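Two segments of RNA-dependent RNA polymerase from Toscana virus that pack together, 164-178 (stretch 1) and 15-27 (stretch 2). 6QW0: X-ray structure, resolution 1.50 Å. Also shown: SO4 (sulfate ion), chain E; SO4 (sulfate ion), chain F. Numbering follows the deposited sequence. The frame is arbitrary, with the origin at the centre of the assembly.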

# COMPACT_ATOMS: atom_id res chain seq x y z
N SER A 164 -10.51 3.50 -10.18
CA SER A 164 -9.39 4.43 -10.05
C SER A 164 -8.20 3.65 -9.51
O SER A 164 -8.36 2.89 -8.54
CB SER A 164 -9.75 5.60 -9.13
OG SER A 164 -10.78 6.39 -9.70
N LEU A 165 -7.03 3.81 -10.13
CA LEU A 165 -5.84 3.04 -9.79
C LEU A 165 -4.87 3.94 -9.04
O LEU A 165 -4.40 4.94 -9.59
CB LEU A 165 -5.17 2.46 -11.03
CG LEU A 165 -3.82 1.76 -10.85
CD1 LEU A 165 -3.94 0.56 -9.91
CD2 LEU A 165 -3.28 1.31 -12.21
N TYR A 166 -4.54 3.56 -7.80
CA TYR A 166 -3.66 4.36 -6.95
C TYR A 166 -2.42 3.56 -6.57
O TYR A 166 -2.51 2.35 -6.33
CB TYR A 166 -4.37 4.82 -5.67
CG TYR A 166 -5.38 5.92 -5.87
CD1 TYR A 166 -4.97 7.22 -6.18
CD2 TYR A 166 -6.76 5.66 -5.77
CE1 TYR A 166 -5.89 8.24 -6.36
CE2 TYR A 166 -7.69 6.67 -5.96
CZ TYR A 166 -7.25 7.95 -6.27
OH TYR A 166 -8.17 8.96 -6.44
N ILE A 167 -1.29 4.25 -6.48
CA ILE A 167 0.01 3.64 -6.16
C ILE A 167 0.63 4.42 -5.02
O ILE A 167 0.54 5.65 -4.99
CB ILE A 167 0.98 3.67 -7.36
CG1 ILE A 167 0.30 3.15 -8.64
CG2 ILE A 167 2.25 2.91 -7.04
CD1 ILE A 167 -0.01 1.67 -8.63
N ILE A 168 1.28 3.71 -4.09
CA ILE A 168 2.19 4.34 -3.12
C ILE A 168 3.54 3.63 -3.22
O ILE A 168 3.63 2.43 -2.93
CB ILE A 168 1.67 4.26 -1.67
CG1 ILE A 168 0.21 4.73 -1.58
CG2 ILE A 168 2.54 5.11 -0.77
CD1 ILE A 168 -0.39 4.56 -0.18
N ALA A 169 4.58 4.37 -3.60
CA ALA A 169 5.95 3.85 -3.66
C ALA A 169 6.82 4.59 -2.64
O ALA A 169 6.98 5.81 -2.74
CB ALA A 169 6.55 4.03 -5.06
N VAL A 170 7.38 3.86 -1.66
CA VAL A 170 8.16 4.50 -0.59
C VAL A 170 9.65 4.33 -0.87
O VAL A 170 10.09 3.30 -1.39
CB VAL A 170 7.79 3.92 0.79
CG1 VAL A 170 8.15 2.45 0.87
CG2 VAL A 170 8.47 4.72 1.91
N HIS A 171 10.42 5.37 -0.55
CA HIS A 171 11.87 5.30 -0.48
C HIS A 171 12.31 5.92 0.84
O HIS A 171 11.50 6.43 1.62
CB HIS A 171 12.52 5.97 -1.70
CG HIS A 171 12.19 7.42 -1.86
ND1 HIS A 171 13.04 8.43 -1.45
CD2 HIS A 171 11.11 8.03 -2.40
CE1 HIS A 171 12.49 9.60 -1.71
NE2 HIS A 171 11.32 9.39 -2.29
N PHE A 172 13.63 5.89 1.11
CA PHE A 172 14.12 6.31 2.42
C PHE A 172 13.76 7.75 2.74
O PHE A 172 13.59 8.10 3.91
CB PHE A 172 15.63 6.10 2.49
CG PHE A 172 16.19 6.26 3.89
CD1 PHE A 172 16.26 5.17 4.74
CD2 PHE A 172 16.64 7.50 4.34
CE1 PHE A 172 16.77 5.31 6.02
CE2 PHE A 172 17.15 7.64 5.63
CZ PHE A 172 17.21 6.54 6.47
N ASN A 173 13.62 8.60 1.72
CA ASN A 173 13.40 10.03 1.94
C ASN A 173 12.06 10.53 1.41
O ASN A 173 11.88 11.73 1.26
CB ASN A 173 14.54 10.84 1.32
CG ASN A 173 15.85 10.63 2.04
OD1 ASN A 173 15.94 10.83 3.24
ND2 ASN A 173 16.87 10.23 1.30
N GLY A 174 11.10 9.65 1.14
CA GLY A 174 9.83 10.18 0.69
C GLY A 174 8.95 9.11 0.06
O GLY A 174 9.19 7.92 0.24
N VAL A 175 7.96 9.58 -0.68
CA VAL A 175 6.93 8.74 -1.28
C VAL A 175 6.61 9.29 -2.65
O VAL A 175 6.54 10.51 -2.83
CB VAL A 175 5.66 8.74 -0.39
CG1 VAL A 175 4.46 8.20 -1.14
CG2 VAL A 175 5.90 7.94 0.89
N VAL A 176 6.43 8.40 -3.63
CA VAL A 176 5.82 8.75 -4.91
C VAL A 176 4.43 8.13 -4.92
O VAL A 176 4.29 6.91 -4.77
CB VAL A 176 6.65 8.27 -6.09
CG1 VAL A 176 5.95 8.62 -7.40
CG2 VAL A 176 8.04 8.91 -6.04
N SER A 177 3.40 8.97 -5.08
CA SER A 177 2.03 8.47 -5.00
C SER A 177 1.12 9.40 -5.78
O SER A 177 1.37 10.60 -5.88
CB SER A 177 1.55 8.39 -3.54
OG SER A 177 0.23 7.84 -3.46
N ASN A 178 0.02 8.85 -6.30
CA ASN A 178 -1.02 9.70 -6.86
C ASN A 178 -2.19 9.91 -5.90
O ASN A 178 -3.18 10.55 -6.27
CB ASN A 178 -1.50 9.18 -8.24
CG ASN A 178 -1.94 7.73 -8.23
OD1 ASN A 178 -1.76 7.00 -7.26
ND2 ASN A 178 -2.53 7.30 -9.34
S SO4 E . 13.80 13.67 6.68
O1 SO4 E . 13.70 14.65 7.76
O2 SO4 E . 14.85 12.70 6.97
O3 SO4 E . 14.10 14.37 5.43
O4 SO4 E . 12.52 12.99 6.57
S SO4 F . 16.71 11.50 -2.99
O1 SO4 F . 16.63 10.41 -2.02
O2 SO4 F . 15.96 12.65 -2.50
O3 SO4 F . 16.15 11.06 -4.27
O4 SO4 F . 18.12 11.86 -3.18
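Stretch 2 (15-27) ALTIHPLRRYESS

Stretch 2 is extended almost throughout and meets stretch 1 twice, first parallel to strand 164-171, then antiparallel to strand 174-177. Ala15 lies beyond reach of stretch 1. Leu16, in strand conformation, brings CD1 to 4.3 Å from Leu165 CB. Thr17 pairs in parallel with Ser164 (CA to CA, 4.6 Å): Leu165 N donates to Thr17 O at 3.1 Å, and Thr17 CB packs 3.6 Å from Ser164 OG. Ile18 follows, its CG2 4.0 Å from Leu165 O. Water 1 bridges the backbone just beyond, accepting from His19 N (2.9 Å) and donating to Leu165 O (2.8 Å). The His19 ring lies nearly parallel to that of Tyr166, planes at 8°, but slid aside with centroids 5.5 Å apart, so overlap is slight; His19 CD2 approaches Tyr166 OH to 3.2 Å.

Here the chain crosses from one strand to the other, and Asn178 secures the passage: its ND2 donates to His19 O (2.9 Å) and to Leu165 O (3.0 Å), tying stretch 2 to strand 164-171. Pro20 turns its CB away, yet its O lies 3.1 Å from Asn178 CB. Leu21 fills the corner, CD2 4.2 Å from Ile167 CB and CB 4.1 Å from Val176 CG1.

Strand 22-25 then runs antiparallel to 174-177, their axes at 164° and 4.7 Å apart at closest approach. Arg22 pairs with Ser177 through N to O (2.8 Å) and O to N (3.0 Å). Arg23 faces Val176, CA to CA 4.6 Å, without hydrogen bonds between the pair. Tyr24 repeats the two-bond pattern with Val175, N to O 2.8 Å and O to N 3.0 Å, its ring edge toward Ser177 O. Glu25 sits opposite Gly174 (CA to CA, 4.3 Å), where a CB on Gly174 would clash with Tyr24 O. Ser26 N closes the ladder on Asn173 O at 3.1 Å; Ser27 points away.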

# COMPACT_ATOMS: atom_id res chain seq x y z
N ALA A 15 -15.00 3.59 -16.81
CA ALA A 15 -13.70 3.89 -17.38
C ALA A 15 -12.66 3.78 -16.28
O ALA A 15 -13.00 3.73 -15.10
CB ALA A 15 -13.65 5.30 -18.00
N LEU A 16 -11.40 3.76 -16.70
CA LEU A 16 -10.27 3.76 -15.78
C LEU A 16 -9.75 5.18 -15.57
O LEU A 16 -9.46 5.88 -16.54
CB LEU A 16 -9.15 2.87 -16.33
CG LEU A 16 -7.82 2.87 -15.56
CD1 LEU A 16 -8.06 2.37 -14.15
CD2 LEU A 16 -6.79 1.99 -16.29
N THR A 17 -9.64 5.59 -14.31
CA THR A 17 -9.05 6.88 -13.93
C THR A 17 -7.69 6.63 -13.28
O THR A 17 -7.58 5.81 -12.37
CB THR A 17 -9.95 7.65 -12.98
OG1 THR A 17 -11.22 7.90 -13.59
CG2 THR A 17 -9.33 8.99 -12.55
N ILE A 18 -6.66 7.32 -13.77
CA ILE A 18 -5.35 7.31 -13.10
C ILE A 18 -4.98 8.76 -12.80
O ILE A 18 -4.75 9.54 -13.73
CB ILE A 18 -4.26 6.61 -13.93
CG1 ILE A 18 -4.77 5.27 -14.47
CG2 ILE A 18 -3.02 6.38 -13.04
CD1 ILE A 18 -3.76 4.56 -15.36
N HIS A 19 -4.94 9.11 -11.51
CA HIS A 19 -4.49 10.44 -11.12
C HIS A 19 -2.96 10.50 -11.25
O HIS A 19 -2.29 9.48 -11.17
CB HIS A 19 -4.91 10.77 -9.69
CG HIS A 19 -6.39 10.94 -9.53
ND1 HIS A 19 -7.01 12.17 -9.59
CD2 HIS A 19 -7.38 10.03 -9.34
CE1 HIS A 19 -8.31 12.01 -9.44
NE2 HIS A 19 -8.56 10.72 -9.28
N PRO A 20 -2.41 11.69 -11.51
CA PRO A 20 -0.96 11.79 -11.77
C PRO A 20 -0.13 11.50 -10.52
O PRO A 20 -0.51 11.88 -9.41
CB PRO A 20 -0.77 13.24 -12.24
CG PRO A 20 -1.99 13.97 -11.74
CD PRO A 20 -3.11 12.96 -11.72
N LEU A 21 0.99 10.82 -10.72
CA LEU A 21 1.93 10.58 -9.63
C LEU A 21 2.59 11.87 -9.19
O LEU A 21 2.96 12.71 -10.02
CB LEU A 21 3.00 9.57 -10.05
CG LEU A 21 2.54 8.14 -10.34
CD1 LEU A 21 3.64 7.40 -11.06
CD2 LEU A 21 2.10 7.38 -9.07
N ARG A 22 2.73 12.03 -7.88
CA ARG A 22 3.38 13.18 -7.26
C ARG A 22 4.54 12.71 -6.41
O ARG A 22 4.51 11.61 -5.83
CB ARG A 22 2.39 13.97 -6.39
CG ARG A 22 1.19 14.53 -7.19
CD ARG A 22 0.09 15.05 -6.27
NE ARG A 22 0.64 15.86 -5.19
CZ ARG A 22 -0.08 16.41 -4.21
NH1 ARG A 22 -1.39 16.25 -4.17
NH2 ARG A 22 0.53 17.12 -3.27
N ARG A 23 5.55 13.56 -6.29
CA ARG A 23 6.68 13.29 -5.40
C ARG A 23 6.49 14.02 -4.08
O ARG A 23 6.16 15.22 -4.06
CB ARG A 23 8.00 13.69 -6.04
CG ARG A 23 8.25 13.04 -7.39
CD ARG A 23 9.74 12.94 -7.70
NE ARG A 23 9.97 12.10 -8.87
CZ ARG A 23 11.17 11.72 -9.29
NH1 ARG A 23 12.26 12.11 -8.62
NH2 ARG A 23 11.28 10.96 -10.36
N TYR A 24 6.69 13.30 -2.99
CA TYR A 24 6.56 13.83 -1.64
C TYR A 24 7.88 13.60 -0.91
O TYR A 24 8.47 12.53 -1.04
CB TYR A 24 5.47 13.12 -0.85
CG TYR A 24 4.06 13.27 -1.37
CD1 TYR A 24 3.27 14.32 -0.95
CD2 TYR A 24 3.52 12.34 -2.24
CE1 TYR A 24 1.96 14.45 -1.38
CE2 TYR A 24 2.21 12.48 -2.69
CZ TYR A 24 1.45 13.54 -2.24
OH TYR A 24 0.14 13.70 -2.65
N GLU A 25 8.33 14.60 -0.16
CA GLU A 25 9.53 14.43 0.65
C GLU A 25 9.13 14.26 2.11
O GLU A 25 8.22 14.94 2.60
CB GLU A 25 10.46 15.64 0.50
CG GLU A 25 11.17 15.71 -0.85
CD GLU A 25 10.26 16.15 -1.99
OE1 GLU A 25 10.28 15.51 -3.06
OE2 GLU A 25 9.52 17.14 -1.80
N SER A 26 9.82 13.36 2.81
CA SER A 26 9.59 13.22 4.24
C SER A 26 10.16 14.43 4.98
O SER A 26 11.01 15.17 4.48
CB SER A 26 10.20 11.92 4.78
OG SER A 26 11.56 11.77 4.41
N SER A 27 9.65 14.62 6.19
CA SER A 27 10.06 15.72 7.07
C SER A 27 10.11 15.20 8.50
O SER A 27 9.55 15.79 9.42
CB SER A 27 9.13 16.91 6.92
OG SER A 27 7.80 16.58 7.31
O HOH W 1 -6.05 7.16 -9.64
O HOH W 2 -11.05 9.13 -9.15
O HOH W 3 -2.54 12.75 -7.89
O HOH W 4 9.80 11.44 -3.42